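Local coordinates for Non-reducing end beta-L-arabinofuranosidase (Bacteroides thetaiotaomicron, PDB 5MQO), which probably hydrolyses glycosidic linkages in complex plant pectin, as a family GH127 glycoside hydrolase of a gut bacterium, at residues Thr26-Ser31 against Val307-Ala312; Gln318-Leu323 against Trp393-Val398; Ser421-Lys426 against Thr636-Ser641; Ile622-Asp627 against Val672-Ile677. All coordinates share one frame; numbering follows the deposited sequence.

In the fold
Contacts 1 and 2 are neighbours in the helical catalytic domain, their centres about 10 Å apart. They touch where helix 297-314 of contact 1 meets helix 382-399 of contact 2: Asp309 OD2 forms a salt bridge with Arg394 NE at 3.1 Å. Helix 382-399 is further tied to helix 458-466 by the disulfide Cys383-Cys458. Contact 3 lies across the centre of the chain, about 36 Å from each of these two centres, and brings a catalytic-domain loop against the C-terminal domain. Contact 4 is packing inside that domain, its centre about 24 Å from that of contact 3 and reaching the same sheet; Ile637 CD1 and Ile677 CD1 join the two at 4.2 Å.

Contact 1. Residues Thr26-Ser31 against Val307-Ala312; sequences TDMSQS and VADVYA
A beta turn near the N-terminus, residues Met28 to Ser31, packs on the helical catalytic domain, an (alpha/alpha)6 barrel in this family, with Met28 and Ser31 meeting Ala312 of helix 297-314. The turn is type I, closed by the backbone bond from Ser31 N to Met28 O at 3.1 Å. Its two ends both face the helix, so Met28 and Ser31 reach the same alanine.

Met28 does the apolar part. With CG placed opposite the carbonyl carbon (chi1 -62°) the chain runs straight through chi2 and then bends at chi3 (41°), which delivers CE to Ala312 CB at 3.4 Å, methyl against methyl. The sulphur stays farther off: Met28 SD is 4.3 Å from Asp309 OD1, a loose approach to a buried carboxylate. That carboxylate is held by salt bridges to Arg253 on one oxygen and Arg394 on the other, so its charge is probably well balanced beside the thioether. Helices 243-255 and 382-399 also touch Met28, through Arg253 and Glu397.

On the other flank of the turn the Ser31 hydroxyl is engaged by Glu313, while the backbone of Ala312 bonds to Tyr33, continuing the attachment of the loop. Just ahead of the turn, Asp27 makes an Asx turn: its OD1 accepts from Ser29 N at 3.2 Å, the donor lying above the carboxylate plane. The second touch on Ala312 is made by the serine methylene, Ser31 CB resting 3.5 Å from Ala312 O.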
loop_
_atom_site.group_PDB
_atom_site.type_symbol
_atom_site.label_atom_id
_atom_site.label_comp_id
_atom_site.label_asym_id
_atom_site.label_seq_id
_atom_site.Cartn_x
_atom_site.Cartn_y
_atom_site.Cartn_z
ATOM N N THR A 26 -5.616 7.544 -10.479
ATOM C CA THR A 26 -6.963 7.951 -10.067
ATOM C C THR A 26 -7.190 9.460 -10.145
ATOM O O THR A 26 -6.468 10.264 -9.556
ATOM C CB THR A 26 -7.375 7.410 -8.673
ATOM O OG1 THR A 26 -6.303 7.567 -7.745
ATOM C CG2 THR A 26 -7.709 5.931 -8.792
ATOM N N ASP A 27 -8.279 9.806 -10.809
ATOM C CA ASP A 27 -8.532 11.138 -11.214
ATOM C C ASP A 27 -9.674 11.802 -10.450
ATOM O O ASP A 27 -10.806 11.832 -10.932
ATOM C CB ASP A 27 -8.845 11.076 -12.689
ATOM C CG ASP A 27 -8.969 12.414 -13.300
ATOM O OD1 ASP A 27 -8.476 13.386 -12.693
ATOM O OD2 ASP A 27 -9.559 12.472 -14.400
ATOM N N MET A 28 -9.362 12.389 -9.293
ATOM C CA MET A 28 -10.311 13.226 -8.538
ATOM C C MET A 28 -10.312 14.708 -9.014
ATOM O O MET A 28 -10.783 15.606 -8.326
ATOM C CB MET A 28 -10.014 13.124 -7.035
ATOM C CG MET A 28 -10.180 11.708 -6.523
ATOM S SD MET A 28 -10.049 11.328 -4.765
ATOM C CE MET A 28 -10.923 12.690 -4.072
ATOM N N SER A 29 -9.826 14.955 -10.224
ATOM C CA SER A 29 -9.648 16.309 -10.717
ATOM C C SER A 29 -10.962 17.087 -10.905
ATOM O O SER A 29 -10.962 18.289 -10.750
ATOM C CB SER A 29 -8.855 16.258 -12.014
ATOM O OG SER A 29 -9.602 15.576 -13.009
ATOM N N GLN A 30 -12.060 16.389 -11.212
ATOM C CA GLN A 30 -13.423 16.970 -11.293
ATOM C C GLN A 30 -14.280 16.691 -10.061
ATOM O O GLN A 30 -15.456 17.041 -10.048
ATOM C CB GLN A 30 -14.210 16.394 -12.487
ATOM C CG GLN A 30 -13.477 16.339 -13.813
ATOM C CD GLN A 30 -13.304 17.710 -14.437
ATOM O OE1 GLN A 30 -14.281 18.328 -14.842
ATOM N NE2 GLN A 30 -12.055 18.195 -14.514
ATOM N N SER A 31 -13.731 16.042 -9.046
ATOM C CA SER A 31 -14.561 15.566 -7.946
ATOM C C SER A 31 -14.912 16.732 -7.025
ATOM O O SER A 31 -14.028 17.444 -6.612
ATOM C CB SER A 31 -13.840 14.444 -7.200
ATOM O OG SER A 31 -13.635 13.354 -8.077
ATOM N N VAL A 307 -15.771 3.613 -0.564
ATOM C CA VAL A 307 -16.655 4.595 0.061
ATOM C C VAL A 307 -16.070 6.021 0.032
ATOM O O VAL A 307 -16.801 6.990 -0.170
ATOM C CB VAL A 307 -17.032 4.149 1.493
ATOM C CG1 VAL A 307 -17.728 5.252 2.291
ATOM C CG2 VAL A 307 -17.944 2.928 1.416
ATOM N N ALA A 308 -14.758 6.134 0.224
ATOM C CA ALA A 308 -14.070 7.407 0.154
ATOM C C ALA A 308 -14.178 7.973 -1.229
ATOM O O ALA A 308 -14.390 9.166 -1.403
ATOM C CB ALA A 308 -12.626 7.254 0.531
ATOM N N ASP A 309 -14.053 7.092 -2.211
ATOM C CA ASP A 309 -14.300 7.453 -3.608
ATOM C C ASP A 309 -15.729 7.960 -3.873
ATOM O O ASP A 309 -15.912 8.952 -4.580
ATOM C CB ASP A 309 -13.927 6.286 -4.538
ATOM C CG ASP A 309 -12.499 6.368 -5.023
ATOM O OD1 ASP A 309 -11.943 7.487 -5.029
ATOM O OD2 ASP A 309 -11.945 5.323 -5.426
ATOM N N VAL A 310 -16.739 7.326 -3.280
ATOM C CA VAL A 310 -18.110 7.856 -3.384
ATOM C C VAL A 310 -18.209 9.184 -2.666
ATOM O O VAL A 310 -18.783 10.131 -3.224
ATOM C CB VAL A 310 -19.183 6.876 -2.881
ATOM C CG1 VAL A 310 -20.563 7.556 -2.771
ATOM C CG2 VAL A 310 -19.225 5.669 -3.822
ATOM N N TYR A 311 -17.604 9.283 -1.475
ATOM C CA TYR A 311 -17.609 10.555 -0.741
ATOM C C TYR A 311 -17.008 11.691 -1.575
ATOM O O TYR A 311 -17.538 12.794 -1.582
ATOM C CB TYR A 311 -16.912 10.462 0.620
ATOM C CG TYR A 311 -16.848 11.819 1.236
ATOM C CD1 TYR A 311 -17.958 12.365 1.888
ATOM C CD2 TYR A 311 -15.715 12.624 1.061
ATOM C CE1 TYR A 311 -17.917 13.660 2.404
ATOM C CE2 TYR A 311 -15.661 13.907 1.571
ATOM C CZ TYR A 311 -16.748 14.415 2.237
ATOM O OH TYR A 311 -16.623 15.682 2.702
ATOM N N ALA A 312 -15.920 11.409 -2.292
ATOM C CA ALA A 312 -15.279 12.414 -3.151
ATOM C C ALA A 312 -16.251 13.085 -4.117
ATOM O O ALA A 312 -16.069 14.248 -4.457
ATOM C CB ALA A 312 -14.149 11.790 -3.949
#

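Contact 2. Residues Gln318-Leu323 against Trp393-Val398; sequences QLMKNL and WRMLEV
Met320, Leu323, Met395 and Val398 meet between helices 317-333 and 382-399 of the catalytic domain, whose short segments cross at a steep angle, 133° between their N-to-C directions, with axes 12.9 Å apart. The wide spacing is bridged by long side chains.

Thioether contacts dominate. Met320 and Met395 extend toward each other tip to tip, Met320 SD reaching Met395 CE at 3.7 Å. Both chains are bent at chi2 and chi3, which turns the ends of the two thioethers into the interhelical space. Met395 SD in turn lies 4.1 Å from Leu323 CB and about as close to CD1 of that leucine, so sulphur meets the flank of the leucine.

The purely aliphatic contact is Met320 CE against Val398 CG1 at 4.0 Å, again end to end. Tyr311 of helix 297-314 touches both Met320 and Val398, and Tyr404 of helix 402-416 lies against Met395.

Polar bonding lies away from this interface: Gln318 NE2 donates to Asn322 OD1 at 2.8 Å along the helix, and the Asn322 amide also bonds to the backbone carbonyls of Arg288 and Gln290.

With apolar carbon and sulphur alone facing each other, this pairing depends on van der Waals contact and burial, without a directional bond between the segments.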
loop_
_atom_site.group_PDB
_atom_site.type_symbol
_atom_site.label_atom_id
_atom_site.label_comp_id
_atom_site.label_asym_id
_atom_site.label_seq_id
_atom_site.Cartn_x
_atom_site.Cartn_y
_atom_site.Cartn_z
ATOM N N GLN A 318 -21.991 12.040 6.440
ATOM C CA GLN A 318 -22.147 10.860 7.304
ATOM C C GLN A 318 -21.105 9.817 6.950
ATOM O O GLN A 318 -20.443 9.310 7.820
ATOM C CB GLN A 318 -23.573 10.298 7.228
ATOM C CG GLN A 318 -23.814 8.968 7.943
ATOM C CD GLN A 318 -23.406 8.939 9.413
ATOM O OE1 GLN A 318 -23.644 9.884 10.166
ATOM N NE2 GLN A 318 -22.808 7.834 9.829
ATOM N N LEU A 319 -20.907 9.574 5.666
ATOM C CA LEU A 319 -19.830 8.691 5.198
ATOM C C LEU A 319 -18.434 9.001 5.807
ATOM O O LEU A 319 -17.735 8.096 6.245
ATOM C CB LEU A 319 -19.739 8.728 3.679
ATOM C CG LEU A 319 -21.027 8.364 2.956
ATOM C CD1 LEU A 319 -20.846 8.572 1.476
ATOM C CD2 LEU A 319 -21.440 6.932 3.250
ATOM N N MET A 320 -18.050 10.274 5.847
ATOM C CA MET A 320 -16.788 10.701 6.474
ATOM C C MET A 320 -16.837 10.560 7.997
ATOM O O MET A 320 -15.807 10.402 8.627
ATOM C CB MET A 320 -16.459 12.145 6.071
ATOM C CG MET A 320 -15.010 12.596 6.283
ATOM S SD MET A 320 -13.653 11.794 5.392
ATOM C CE MET A 320 -14.505 11.109 3.964
ATOM N N LYS A 321 -18.022 10.618 8.598
ATOM C CA LYS A 321 -18.154 10.264 10.027
ATOM C C LYS A 321 -17.804 8.780 10.270
ATOM O O LYS A 321 -17.138 8.456 11.237
ATOM C CB LYS A 321 -19.551 10.615 10.584
ATOM C CG LYS A 321 -19.534 11.635 11.727
ATOM C CD LYS A 321 -20.705 12.636 11.741
ATOM C CE LYS A 321 -20.322 13.862 12.586
ATOM N NZ LYS A 321 -21.495 14.605 13.129
ATOM N N ASN A 322 -18.245 7.909 9.366
ATOM C CA ASN A 322 -17.904 6.505 9.414
ATOM C C ASN A 322 -16.458 6.305 9.062
ATOM O O ASN A 322 -15.744 5.629 9.786
ATOM C CB ASN A 322 -18.792 5.681 8.484
ATOM C CG ASN A 322 -20.261 5.761 8.871
ATOM O OD1 ASN A 322 -21.046 6.398 8.186
ATOM N ND2 ASN A 322 -20.632 5.125 9.985
ATOM N N LEU A 323 -16.003 6.911 7.979
ATOM C CA LEU A 323 -14.649 6.623 7.480
ATOM C C LEU A 323 -13.593 7.081 8.452
ATOM O O LEU A 323 -12.590 6.382 8.609
ATOM C CB LEU A 323 -14.396 7.216 6.098
ATOM C CG LEU A 323 -15.171 6.580 4.930
ATOM C CD1 LEU A 323 -14.976 7.411 3.655
ATOM C CD2 LEU A 323 -14.789 5.120 4.706
ATOM N N TRP A 393 -4.834 6.678 0.516
ATOM C CA TRP A 393 -4.590 7.556 -0.586
ATOM C C TRP A 393 -5.848 8.355 -0.911
ATOM O O TRP A 393 -5.746 9.534 -1.124
ATOM C CB TRP A 393 -4.080 6.800 -1.793
ATOM C CG TRP A 393 -3.757 7.723 -2.907
ATOM C CD1 TRP A 393 -4.539 7.997 -3.994
ATOM C CD2 TRP A 393 -2.595 8.541 -3.030
ATOM N NE1 TRP A 393 -3.920 8.917 -4.796
ATOM C CE2 TRP A 393 -2.718 9.261 -4.229
ATOM C CE3 TRP A 393 -1.451 8.724 -2.248
ATOM C CZ2 TRP A 393 -1.753 10.149 -4.662
ATOM C CZ3 TRP A 393 -0.471 9.607 -2.691
ATOM C CH2 TRP A 393 -0.643 10.315 -3.882
ATOM N N ARG A 394 -7.016 7.717 -0.922
ATOM C CA ARG A 394 -8.284 8.413 -1.145
ATOM C C ARG A 394 -8.558 9.416 -0.027
ATOM O O ARG A 394 -8.948 10.568 -0.281
ATOM C CB ARG A 394 -9.436 7.439 -1.231
ATOM C CG ARG A 394 -9.734 6.908 -2.621
ATOM C CD ARG A 394 -8.640 6.026 -3.135
ATOM N NE ARG A 394 -8.999 5.392 -4.386
ATOM C CZ ARG A 394 -8.120 4.834 -5.211
ATOM N NH1 ARG A 394 -6.818 4.787 -4.925
ATOM N NH2 ARG A 394 -8.558 4.295 -6.337
ATOM N N MET A 395 -8.307 8.997 1.208
ATOM C CA MET A 395 -8.472 9.910 2.345
ATOM C C MET A 395 -7.548 11.144 2.247
ATOM O O MET A 395 -7.971 12.264 2.547
ATOM C CB MET A 395 -8.281 9.174 3.667
ATOM C CG MET A 395 -9.323 8.082 3.902
ATOM S SD MET A 395 -11.008 8.644 4.192
ATOM C CE MET A 395 -10.813 9.398 5.798
ATOM N N LEU A 396 -6.316 10.941 1.802
ATOM C CA LEU A 396 -5.449 12.067 1.481
ATOM C C LEU A 396 -6.114 13.023 0.477
ATOM O O LEU A 396 -6.212 14.228 0.758
ATOM C CB LEU A 396 -4.100 11.603 0.930
ATOM C CG LEU A 396 -3.073 12.695 0.575
ATOM C CD1 LEU A 396 -2.612 13.465 1.817
ATOM C CD2 LEU A 396 -1.887 12.048 -0.123
ATOM N N GLU A 397 -6.578 12.496 -0.661
ATOM C CA GLU A 397 -7.102 13.361 -1.754
ATOM C C GLU A 397 -8.397 14.122 -1.330
ATOM O O GLU A 397 -8.574 15.279 -1.638
ATOM C CB GLU A 397 -7.281 12.564 -3.075
ATOM C CG GLU A 397 -5.986 11.900 -3.580
ATOM C CD GLU A 397 -5.801 11.852 -5.104
ATOM O OE1 GLU A 397 -6.703 11.429 -5.892
ATOM O OE2 GLU A 397 -4.694 12.238 -5.529
ATOM N N VAL A 398 -9.255 13.462 -0.573
ATOM C CA VAL A 398 -10.458 14.066 -0.009
ATOM C C VAL A 398 -10.251 15.097 1.114
ATOM O O VAL A 398 -11.152 15.892 1.360
ATOM C CB VAL A 398 -11.349 12.929 0.541
ATOM C CG1 VAL A 398 -12.378 13.418 1.532
ATOM C CG2 VAL A 398 -12.019 12.189 -0.604
#

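Contact 3. Residues Ser421-Lys426 against Thr636-Ser641; sequences SLDGKK and TIEGSS
Asp423 OD1, on the loop that faces Glu638, is gripped by two donors: Ser421 OG at 2.6 Å, arriving nearly along the C-O axis, and more weakly Lys425 N at 3.3 Å. Ser421 OG in turn accepts from Lys426 N at 2.7 Å, in a bond straight to within 20°. The chain of bonds braces the type I turn from Ser421 to Gly424. Asp423 CG sits between its backbone N and carbonyl carbon (chi1 68°), which folds the carboxylate back over its own loop.

The other oxygen is turned toward the facing segment. Asp423 OD2 lies 4.0 Å from Glu638 OE1, the side chains alongside each other and their carboxylate planes almost perpendicular. This proximity of like charges is probably unfavourable, though the exposed Glu638 can be screened by solvent. Replacing Asp423 with alanine would probably leave Ser421 OG without its acceptor and make the turn more mobile.

Leu422 packs on the hairpin: its CD1 lies 4.1 Å from Ile637 CG2, an apolar contact, and 3.6 Å from the backbone Ile637 O, and its CB backs onto Glu638 CB. Arg54 of helix 50-69 and Asn684 bond to the backbone of Leu422, holding the leucine in place.

Residues 637-640 form the type I' turn of a two-residue beta hairpin, and the whole is an interdomain contact, hairpin tip of the C-terminal domain against a turn of the catalytic domain.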
loop_
_atom_site.group_PDB
_atom_site.type_symbol
_atom_site.label_atom_id
_atom_site.label_comp_id
_atom_site.label_asym_id
_atom_site.label_seq_id
_atom_site.Cartn_x
_atom_site.Cartn_y
_atom_site.Cartn_z
ATOM N N SER A 421 9.809 -10.710 -3.805
ATOM C CA SER A 421 11.262 -10.913 -3.660
ATOM C C SER A 421 12.072 -9.742 -4.243
ATOM O O SER A 421 11.540 -8.906 -4.980
ATOM C CB SER A 421 11.686 -12.242 -4.322
ATOM O OG SER A 421 11.221 -12.358 -5.669
ATOM N N LEU A 422 13.351 -9.667 -3.875
ATOM C CA LEU A 422 14.253 -8.698 -4.483
ATOM C C LEU A 422 14.538 -9.042 -5.959
ATOM O O LEU A 422 14.606 -8.128 -6.772
ATOM C CB LEU A 422 15.527 -8.555 -3.675
ATOM C CG LEU A 422 15.339 -7.846 -2.333
ATOM C CD1 LEU A 422 16.608 -7.963 -1.513
ATOM C CD2 LEU A 422 14.953 -6.380 -2.516
ATOM N N ASP A 423 14.607 -10.332 -6.321
ATOM C CA ASP A 423 14.730 -10.732 -7.746
ATOM C C ASP A 423 13.468 -10.588 -8.598
ATOM O O ASP A 423 13.471 -11.016 -9.741
ATOM C CB ASP A 423 15.343 -12.148 -7.923
ATOM C CG ASP A 423 14.446 -13.303 -7.423
ATOM O OD1 ASP A 423 13.260 -13.120 -7.090
ATOM O OD2 ASP A 423 14.970 -14.438 -7.352
ATOM N N GLY A 424 12.395 -10.022 -8.043
ATOM C CA GLY A 424 11.182 -9.704 -8.804
ATOM C C GLY A 424 10.313 -10.865 -9.242
ATOM O O GLY A 424 9.398 -10.667 -10.025
ATOM N N LYS A 425 10.590 -12.064 -8.738
ATOM C CA LYS A 425 10.004 -13.289 -9.270
ATOM C C LYS A 425 9.162 -14.092 -8.299
ATOM O O LYS A 425 8.311 -14.883 -8.743
ATOM C CB LYS A 425 11.115 -14.199 -9.758
ATOM C CG LYS A 425 11.775 -13.751 -11.039
ATOM C CD LYS A 425 12.678 -14.855 -11.541
ATOM C CE LYS A 425 13.520 -14.366 -12.688
ATOM N NZ LYS A 425 14.174 -15.526 -13.343
ATOM N N LYS A 426 9.414 -13.936 -6.997
ATOM C CA LYS A 426 8.716 -14.721 -5.994
ATOM C C LYS A 426 7.845 -13.823 -5.098
ATOM O O LYS A 426 8.198 -12.663 -4.844
ATOM C CB LYS A 426 9.724 -15.552 -5.193
ATOM C CG LYS A 426 10.455 -16.598 -6.036
ATOM C CD LYS A 426 11.557 -17.305 -5.259
ATOM C CE LYS A 426 12.831 -16.466 -5.224
ATOM N NZ LYS A 426 13.576 -16.656 -3.952
ATOM N N THR A 636 24.814 -5.564 0.601
ATOM C CA THR A 636 24.186 -6.008 -0.661
ATOM C C THR A 636 23.418 -7.326 -0.494
ATOM O O THR A 636 23.952 -8.266 0.111
ATOM C CB THR A 636 25.252 -6.197 -1.759
ATOM O OG1 THR A 636 25.944 -4.968 -1.956
ATOM C CG2 THR A 636 24.618 -6.591 -3.063
ATOM N N ILE A 637 22.175 -7.386 -1.000
ATOM C CA ILE A 637 21.398 -8.648 -1.023
ATOM C C ILE A 637 20.707 -8.751 -2.367
ATOM O O ILE A 637 20.004 -7.829 -2.794
ATOM C CB ILE A 637 20.337 -8.788 0.121
ATOM C CG1 ILE A 637 20.979 -8.629 1.504
ATOM C CG2 ILE A 637 19.666 -10.165 0.068
ATOM C CD1 ILE A 637 20.007 -8.481 2.652
ATOM N N GLU A 638 20.901 -9.885 -3.022
ATOM C CA GLU A 638 20.486 -10.061 -4.405
ATOM C C GLU A 638 20.734 -8.799 -5.221
ATOM O O GLU A 638 19.809 -8.288 -5.852
ATOM C CB GLU A 638 19.019 -10.454 -4.483
ATOM C CG GLU A 638 18.681 -11.742 -3.741
ATOM C CD GLU A 638 18.803 -12.994 -4.587
ATOM O OE1 GLU A 638 18.369 -13.002 -5.770
ATOM O OE2 GLU A 638 19.313 -13.985 -4.032
ATOM N N GLY A 639 21.976 -8.300 -5.184
ATOM C CA GLY A 639 22.401 -7.129 -5.978
ATOM C C GLY A 639 21.740 -5.781 -5.699
ATOM O O GLY A 639 21.695 -4.926 -6.573
ATOM N N SER A 640 21.237 -5.598 -4.477
ATOM C CA SER A 640 20.533 -4.368 -4.059
ATOM C C SER A 640 21.258 -3.797 -2.847
ATOM O O SER A 640 21.575 -4.545 -1.909
ATOM C CB SER A 640 19.061 -4.662 -3.712
ATOM O OG SER A 640 18.285 -3.475 -3.675
ATOM N N SER A 641 21.536 -2.493 -2.884
ATOM C CA SER A 641 22.243 -1.851 -1.791
ATOM C C SER A 641 21.221 -1.410 -0.765
ATOM O O SER A 641 20.322 -0.627 -1.080
ATOM C CB SER A 641 23.067 -0.646 -2.253
ATOM O OG SER A 641 23.945 -0.228 -1.204
#

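Contact 4. Residues Ile622-Asp627 against Val672-Ile677; sequences ILIPAD and VDIRLI
Ile622 and Ile624 pack on Val672 and Ile674 inside the mixed beta-sheet of the C-terminal domain, where strand segments 622-625 and 672-677 cross at 85° with axes 9.3 Å apart. The nearest approach is Ile622 CD1 to Val672 CG1 at 3.5 Å, the two side chains lying at about a right angle. Ile622 also slides past Ile674 in the opposite direction, its CD1 and CG2 both close to Ile674 CG2. Val672 points CG1 between its backbone N and carbonyl carbon (chi1 72°), the orientation that presents this methyl to the isoleucine.

Around this first shell, Ala649 of strand 640-651 touches both Ile622 and Ile674, and Leu608 of strand 604-609 borders Ile622. Met694 of strand 690-697 lies against Ile624.

Farther out, the backbone sets the spacing. Strand 640-651 is an antiparallel neighbour of both crossing strands, bonding to Leu623 through Arg650 and to Val672 through Ala649. Strand 690-697 runs parallel to 622-625 on its other edge. Both strands flank strand 640-651, and their steep crossing is consistent with a strongly curled sheet that brings these side chains together. At the far end of the contact, Ile624 CD1 meets Ile674 CD1 at 3.7 Å.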
loop_
_atom_site.group_PDB
_atom_site.type_symbol
_atom_site.label_atom_id
_atom_site.label_comp_id
_atom_site.label_asym_id
_atom_site.label_seq_id
_atom_site.Cartn_x
_atom_site.Cartn_y
_atom_site.Cartn_z
ATOM N N ILE A 622 18.136 -12.769 21.958
ATOM C CA ILE A 622 18.648 -11.430 21.680
ATOM C C ILE A 622 17.817 -10.362 22.400
ATOM O O ILE A 622 16.616 -10.301 22.180
ATOM C CB ILE A 622 18.611 -11.138 20.172
ATOM C CG1 ILE A 622 19.439 -12.167 19.376
ATOM C CG2 ILE A 622 19.086 -9.726 19.885
ATOM C CD1 ILE A 622 20.905 -12.236 19.762
ATOM N N LEU A 623 18.448 -9.537 23.253
ATOM C CA LEU A 623 17.788 -8.372 23.877
ATOM C C LEU A 623 18.375 -7.073 23.394
ATOM O O LEU A 623 19.594 -6.921 23.318
ATOM C CB LEU A 623 17.968 -8.327 25.379
ATOM C CG LEU A 623 18.081 -9.611 26.160
ATOM C CD1 LEU A 623 18.404 -9.235 27.614
ATOM C CD2 LEU A 623 16.796 -10.420 26.014
ATOM N N ILE A 624 17.510 -6.111 23.153
ATOM C CA ILE A 624 17.937 -4.806 22.710
ATOM C C ILE A 624 17.949 -3.871 23.931
ATOM O O ILE A 624 16.885 -3.548 24.448
ATOM C CB ILE A 624 16.971 -4.281 21.643
ATOM C CG1 ILE A 624 16.937 -5.222 20.432
ATOM C CG2 ILE A 624 17.338 -2.870 21.234
ATOM C CD1 ILE A 624 18.298 -5.525 19.810
ATOM N N PRO A 625 19.136 -3.431 24.405
ATOM C CA PRO A 625 19.096 -2.408 25.437
ATOM C C PRO A 625 18.560 -1.115 24.864
ATOM O O PRO A 625 18.811 -0.826 23.688
ATOM C CB PRO A 625 20.561 -2.248 25.851
ATOM C CG PRO A 625 21.340 -2.770 24.734
ATOM C CD PRO A 625 20.516 -3.791 24.042
ATOM N N ALA A 626 17.834 -0.349 25.685
ATOM C CA ALA A 626 17.138 0.897 25.220
ATOM C C ALA A 626 18.047 1.984 24.656
ATOM O O ALA A 626 17.641 2.719 23.770
ATOM C CB ALA A 626 16.289 1.479 26.334
ATOM N N ASP A 627 19.262 2.057 25.195
ATOM C CA ASP A 627 20.323 2.960 24.761
ATOM C C ASP A 627 21.343 2.282 23.853
ATOM O O ASP A 627 22.489 2.722 23.787
ATOM C CB ASP A 627 21.051 3.547 25.999
ATOM C CG ASP A 627 21.988 2.530 26.717
ATOM O OD1 ASP A 627 22.005 1.300 26.414
ATOM O OD2 ASP A 627 22.724 2.984 27.616
ATOM N N VAL A 672 26.363 -9.682 22.127
ATOM C CA VAL A 672 26.570 -10.287 20.812
ATOM C C VAL A 672 26.296 -9.285 19.683
ATOM O O VAL A 672 25.435 -8.411 19.802
ATOM C CB VAL A 672 25.761 -11.613 20.623
ATOM C CG1 VAL A 672 24.254 -11.347 20.465
ATOM C CG2 VAL A 672 26.312 -12.424 19.447
ATOM N N ASP A 673 27.085 -9.412 18.621
ATOM C CA ASP A 673 26.975 -8.563 17.446
ATOM C C ASP A 673 25.742 -9.062 16.685
ATOM O O ASP A 673 25.601 -10.281 16.434
ATOM C CB ASP A 673 28.244 -8.624 16.537
ATOM C CG ASP A 673 29.522 -7.988 17.182
ATOM O OD1 ASP A 673 29.491 -7.558 18.354
ATOM O OD2 ASP A 673 30.581 -7.939 16.504
ATOM N N ILE A 674 24.848 -8.119 16.364
ATOM C CA ILE A 674 23.708 -8.363 15.486
ATOM C C ILE A 674 23.755 -7.365 14.350
ATOM O O ILE A 674 24.398 -6.317 14.428
ATOM C CB ILE A 674 22.349 -8.246 16.217
ATOM C CG1 ILE A 674 22.109 -6.832 16.781
ATOM C CG2 ILE A 674 22.262 -9.257 17.354
ATOM C CD1 ILE A 674 20.661 -6.574 17.136
ATOM N N ARG A 675 23.041 -7.704 13.295
ATOM C CA ARG A 675 22.790 -6.786 12.215
ATOM C C ARG A 675 21.292 -6.829 11.880
ATOM O O ARG A 675 20.720 -7.911 11.681
ATOM C CB ARG A 675 23.671 -7.186 11.050
ATOM C CG ARG A 675 23.252 -6.600 9.740
ATOM C CD ARG A 675 24.345 -6.682 8.708
ATOM N NE ARG A 675 24.673 -8.042 8.294
ATOM C CZ ARG A 675 25.278 -8.342 7.144
ATOM N NH1 ARG A 675 25.603 -7.390 6.258
ATOM N NH2 ARG A 675 25.549 -9.611 6.862
ATOM N N LEU A 676 20.656 -5.656 11.855
ATOM C CA LEU A 676 19.249 -5.527 11.429
ATOM C C LEU A 676 19.169 -5.165 9.955
ATOM O O LEU A 676 19.993 -4.396 9.469
ATOM C CB LEU A 676 18.540 -4.472 12.263
ATOM C CG LEU A 676 18.601 -4.707 13.782
ATOM C CD1 LEU A 676 17.752 -3.695 14.551
ATOM C CD2 LEU A 676 18.146 -6.110 14.136
ATOM N N ILE A 677 18.205 -5.744 9.239
ATOM C CA ILE A 677 17.928 -5.355 7.841
ATOM C C ILE A 677 16.476 -4.918 7.715
ATOM O O ILE A 677 15.665 -5.194 8.611
ATOM C CB ILE A 677 18.220 -6.483 6.807
ATOM C CG1 ILE A 677 17.266 -7.670 6.973
ATOM C CG2 ILE A 677 19.668 -6.948 6.891
ATOM C CD1 ILE A 677 17.176 -8.536 5.736
#